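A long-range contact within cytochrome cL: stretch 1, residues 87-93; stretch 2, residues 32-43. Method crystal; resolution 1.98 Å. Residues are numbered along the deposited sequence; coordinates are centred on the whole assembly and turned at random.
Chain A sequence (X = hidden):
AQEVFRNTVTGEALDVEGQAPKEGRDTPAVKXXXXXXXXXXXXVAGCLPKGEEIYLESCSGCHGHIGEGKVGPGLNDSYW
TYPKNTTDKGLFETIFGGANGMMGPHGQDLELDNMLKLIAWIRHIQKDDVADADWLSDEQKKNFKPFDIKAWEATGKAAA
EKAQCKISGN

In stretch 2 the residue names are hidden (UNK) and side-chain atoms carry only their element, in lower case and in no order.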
# COMPACT_ATOMS: atom_id res chain seq x y z
N THR A 87 3.41 3.83 -8.60
CA THR A 87 2.56 4.93 -8.12
C THR A 87 1.55 4.35 -7.13
O THR A 87 1.13 3.17 -7.28
CB THR A 87 1.84 5.66 -9.30
OG1 THR A 87 0.80 4.83 -9.83
CG2 THR A 87 2.81 5.94 -10.44
N ASP A 88 1.12 5.15 -6.15
CA ASP A 88 0.11 4.68 -5.20
C ASP A 88 -1.19 4.43 -5.90
O ASP A 88 -1.90 3.52 -5.55
CB ASP A 88 -0.10 5.67 -4.04
CG ASP A 88 1.12 5.76 -3.13
OD1 ASP A 88 1.25 6.76 -2.42
OD2 ASP A 88 1.98 4.87 -3.15
N LYS A 89 -1.48 5.22 -6.94
CA LYS A 89 -2.73 5.04 -7.69
C LYS A 89 -2.80 3.66 -8.34
O LYS A 89 -3.85 3.00 -8.27
CB LYS A 89 -2.93 6.14 -8.72
CG LYS A 89 -4.37 6.30 -9.13
CD LYS A 89 -4.62 5.71 -10.48
CE LYS A 89 -4.91 6.78 -11.50
NZ LYS A 89 -6.28 7.26 -11.33
N GLY A 90 -1.70 3.24 -8.97
CA GLY A 90 -1.62 1.92 -9.62
C GLY A 90 -1.70 0.77 -8.65
O GLY A 90 -2.42 -0.20 -8.90
N LEU A 91 -0.96 0.86 -7.56
CA LEU A 91 -0.98 -0.14 -6.50
C LEU A 91 -2.39 -0.29 -5.92
O LEU A 91 -2.93 -1.41 -5.79
CB LEU A 91 0.07 0.23 -5.41
CG LEU A 91 0.26 -0.80 -4.29
CD1 LEU A 91 0.43 -2.12 -4.93
CD2 LEU A 91 1.46 -0.51 -3.38
N PHE A 92 -3.03 0.83 -5.65
CA PHE A 92 -4.40 0.79 -5.18
C PHE A 92 -5.28 0.01 -6.19
O PHE A 92 -6.08 -0.87 -5.80
CB PHE A 92 -4.90 2.23 -4.97
CG PHE A 92 -6.40 2.35 -4.68
CD1 PHE A 92 -6.87 2.30 -3.37
CD2 PHE A 92 -7.32 2.50 -5.71
CE1 PHE A 92 -8.24 2.42 -3.10
CE2 PHE A 92 -8.68 2.61 -5.46
CZ PHE A 92 -9.15 2.58 -4.14
N GLU A 93 -5.13 0.34 -7.48
CA GLU A 93 -5.99 -0.24 -8.52
C GLU A 93 -5.71 -1.76 -8.58
O GLU A 93 -6.64 -2.56 -8.65
CB GLU A 93 -5.70 0.44 -9.89
CG GLU A 93 -6.11 1.88 -10.04
CD GLU A 93 -5.67 2.52 -11.39
OE1 GLU A 93 -4.51 2.27 -11.82
OE2 GLU A 93 -6.48 3.27 -12.03
N UNK A 32 -8.13 12.97 0.38
CA UNK A 32 -7.01 13.42 -0.47
C UNK A 32 -6.66 12.38 -1.53
O UNK A 32 -6.41 12.74 -2.72
o UNK A 32 -2.93 14.28 1.11
c UNK A 32 -5.76 13.77 0.32
c UNK A 32 -3.22 13.85 0.00
n UNK A 32 -2.37 13.13 -0.75
c UNK A 32 -4.60 14.13 -0.60
N UNK A 33 -6.62 11.11 -1.12
CA UNK A 33 -6.32 10.04 -2.09
C UNK A 33 -7.34 9.98 -3.23
O UNK A 33 -6.94 9.84 -4.39
c UNK A 33 -4.48 7.38 -2.90
c UNK A 33 -6.57 5.86 -4.00
c UNK A 33 -6.82 6.80 -3.00
c UNK A 33 -4.21 6.44 -3.90
c UNK A 33 -5.30 5.67 -4.44
c UNK A 33 -6.10 8.64 -1.43
c UNK A 33 -5.78 7.56 -2.44
N UNK A 34 -8.64 10.11 -2.93
CA UNK A 34 -9.66 10.01 -4.00
C UNK A 34 -9.58 11.15 -5.03
O UNK A 34 -9.97 10.98 -6.19
c UNK A 34 -11.27 8.65 -2.60
c UNK A 34 -10.11 6.12 -2.56
c UNK A 34 -11.07 9.90 -3.44
s UNK A 34 -11.09 7.16 -3.61
N UNK A 35 -9.05 12.28 -4.58
CA UNK A 35 -8.80 13.47 -5.40
C UNK A 35 -7.47 13.45 -6.17
O UNK A 35 -7.42 13.80 -7.34
c UNK A 35 -8.22 15.97 -5.17
n UNK A 35 -7.56 17.18 -3.19
c UNK A 35 -8.81 14.70 -4.50
o UNK A 35 -9.09 18.11 -4.53
c UNK A 35 -8.31 17.19 -4.27
N UNK A 36 -6.42 13.05 -5.46
CA UNK A 36 -5.01 13.20 -5.87
C UNK A 36 -4.35 11.92 -6.40
O UNK A 36 -3.44 11.99 -7.22
c UNK A 36 -2.71 13.65 -4.82
o UNK A 36 -4.53 15.09 -4.44
c UNK A 36 -4.21 13.72 -4.63
N UNK A 37 -4.78 10.76 -5.91
CA UNK A 37 -4.05 9.49 -6.18
C UNK A 37 -2.79 9.30 -5.33
O UNK A 37 -2.05 8.34 -5.50
N UNK A 38 -2.48 10.25 -4.46
CA UNK A 38 -1.31 10.10 -3.59
C UNK A 38 -1.78 9.69 -2.17
O UNK A 38 -2.73 10.25 -1.64
c UNK A 38 -0.40 11.36 -3.61
c UNK A 38 0.17 11.60 -5.01
c UNK A 38 0.75 11.22 -2.60
N UNK A 39 -1.12 8.67 -1.59
CA UNK A 39 -1.53 8.08 -0.30
C UNK A 39 -0.73 8.77 0.77
O UNK A 39 0.48 8.53 0.86
c UNK A 39 -1.46 5.90 1.03
o UNK A 39 -1.87 6.55 2.03
c UNK A 39 -1.17 6.59 -0.29
o UNK A 39 -1.32 4.64 1.08
N UNK A 40 -1.39 9.63 1.58
CA UNK A 40 -0.67 10.44 2.60
C UNK A 40 -0.22 9.70 3.85
O UNK A 40 0.47 10.28 4.72
c UNK A 40 -1.69 11.51 2.97
c UNK A 40 -3.02 10.88 2.64
c UNK A 40 -2.84 9.91 1.55
N UNK A 41 -0.54 8.40 3.93
CA UNK A 41 0.00 7.60 5.03
C UNK A 41 1.38 7.03 4.75
O UNK A 41 2.00 6.41 5.62
c UNK A 41 -3.61 8.28 7.39
c UNK A 41 -4.59 6.31 6.41
o UNK A 41 -5.92 7.75 7.80
c UNK A 41 -2.40 7.97 6.79
c UNK A 41 -3.35 6.00 5.81
c UNK A 41 -2.26 6.81 5.99
c UNK A 41 -0.93 6.44 5.37
c UNK A 41 -4.70 7.45 7.22
N UNK A 42 1.85 7.18 3.52
CA UNK A 42 3.15 6.60 3.13
C UNK A 42 4.24 7.17 4.02
O UNK A 42 4.32 8.40 4.23
c UNK A 42 4.84 6.50 1.16
c UNK A 42 2.51 5.78 0.79
c UNK A 42 3.40 6.76 1.60
N UNK A 43 5.04 6.28 4.60
CA UNK A 43 6.14 6.64 5.49
C UNK A 43 5.73 7.41 6.77
O UNK A 43 6.58 8.08 7.40
o UNK A 43 8.08 4.04 4.56
c UNK A 43 8.65 5.15 4.74
c UNK A 43 8.19 6.36 3.91
o UNK A 43 9.58 5.29 5.57
c UNK A 43 7.29 7.32 4.71
O HOH W 1 -0.24 7.90 -7.35

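Position 32 lies in the helix that opens stretch 2. Its side chain has three carbons, the third bearing one oxygen and one nitrogen, and stays out of reach of stretch 1. An amide at the end of a two-methylene arm makes it Gln32.

At position 33 one carbon leads to a ring of six carbons with no heteroatom; CB points toward stretch 1, and the ring reaches Asp88, Lys89 and Phe92. This is Phe33. Its CZ lies 3.5 Å from CB of Phe92 and 4.2 Å from CA of Lys89, while O of Asp88 sits at the ring edge, 4.1 Å from CE1. The rings of Phe33 and Phe92 meet obliquely, with centroids 4.8 Å apart and planes at 50°, and CE2 of Phe33 lies over one face of Phe92.

Position 34 carries an unbranched chain of two carbons, a sulfur and a terminal carbon, the thioether of Met34. Its CB points away from stretch 1, but the chain bends back, with chi1 and chi2 both m, and brings CE to 4.0 Å from CZ of Phe92.

Position 35 again has three carbons ending in one oxygen and one nitrogen; exposed and out of reach of stretch 1, it is Gln35. At position 36 one carbon bears an oxygen and a carbon, the branched pattern of Thr36, which also makes no contact.

Position 37 has no side-chain atoms and is Gly37. It leaves the helix with a phi of 78°, a value that favours glycine, and an ideal CB would lie only 3.5 Å from CG of Lys89. The bare backbone allows the chains to come close, with CA of Gly37 4.9 Å from CA of Lys89.

Position 38 has one carbon bearing two more, and its CB points away from stretch 1: Val38, exposed and at most grazing Asp88.

Position 39 shows two carbons, the second with two oxygens, a carboxylate that identifies Asp39. Its backbone N donates to OD1 of Asp88 at 3.2 Å, whereas its own OD2 accepts from N of position 41 at 3.0 Å.

At position 40 three carbons close a ring onto the backbone nitrogen, giving Pro40. Position 41 has one carbon and a six-carbon ring bearing an oxygen, hence Tyr41; neither touches stretch 1.

Position 42 has a three-carbon branched side chain whose CB points toward stretch 1. This is Val42, and its CG2 lies 3.6 Å from OD1 of Asp88. It closes a type I turn begun at Asp39. Position 43, three carbons ending in two oxygens, is Glu43 and remains remote.

The contact joins a small apolar cluster to a polar anchor. Phe33 and Met34 pack against Phe92, and beside them Asp88 holds the loop after the helix through N of Asp39. Off to one side, a water donates to O of Gly37 (2.6 Å) and accepts from N of Lys89 (3.0 Å), bridging two backbone atoms whose direct approach has poor hydrogen-bond geometry.

Stretch 2, residues 32-43: QFMQTGVDPYVE
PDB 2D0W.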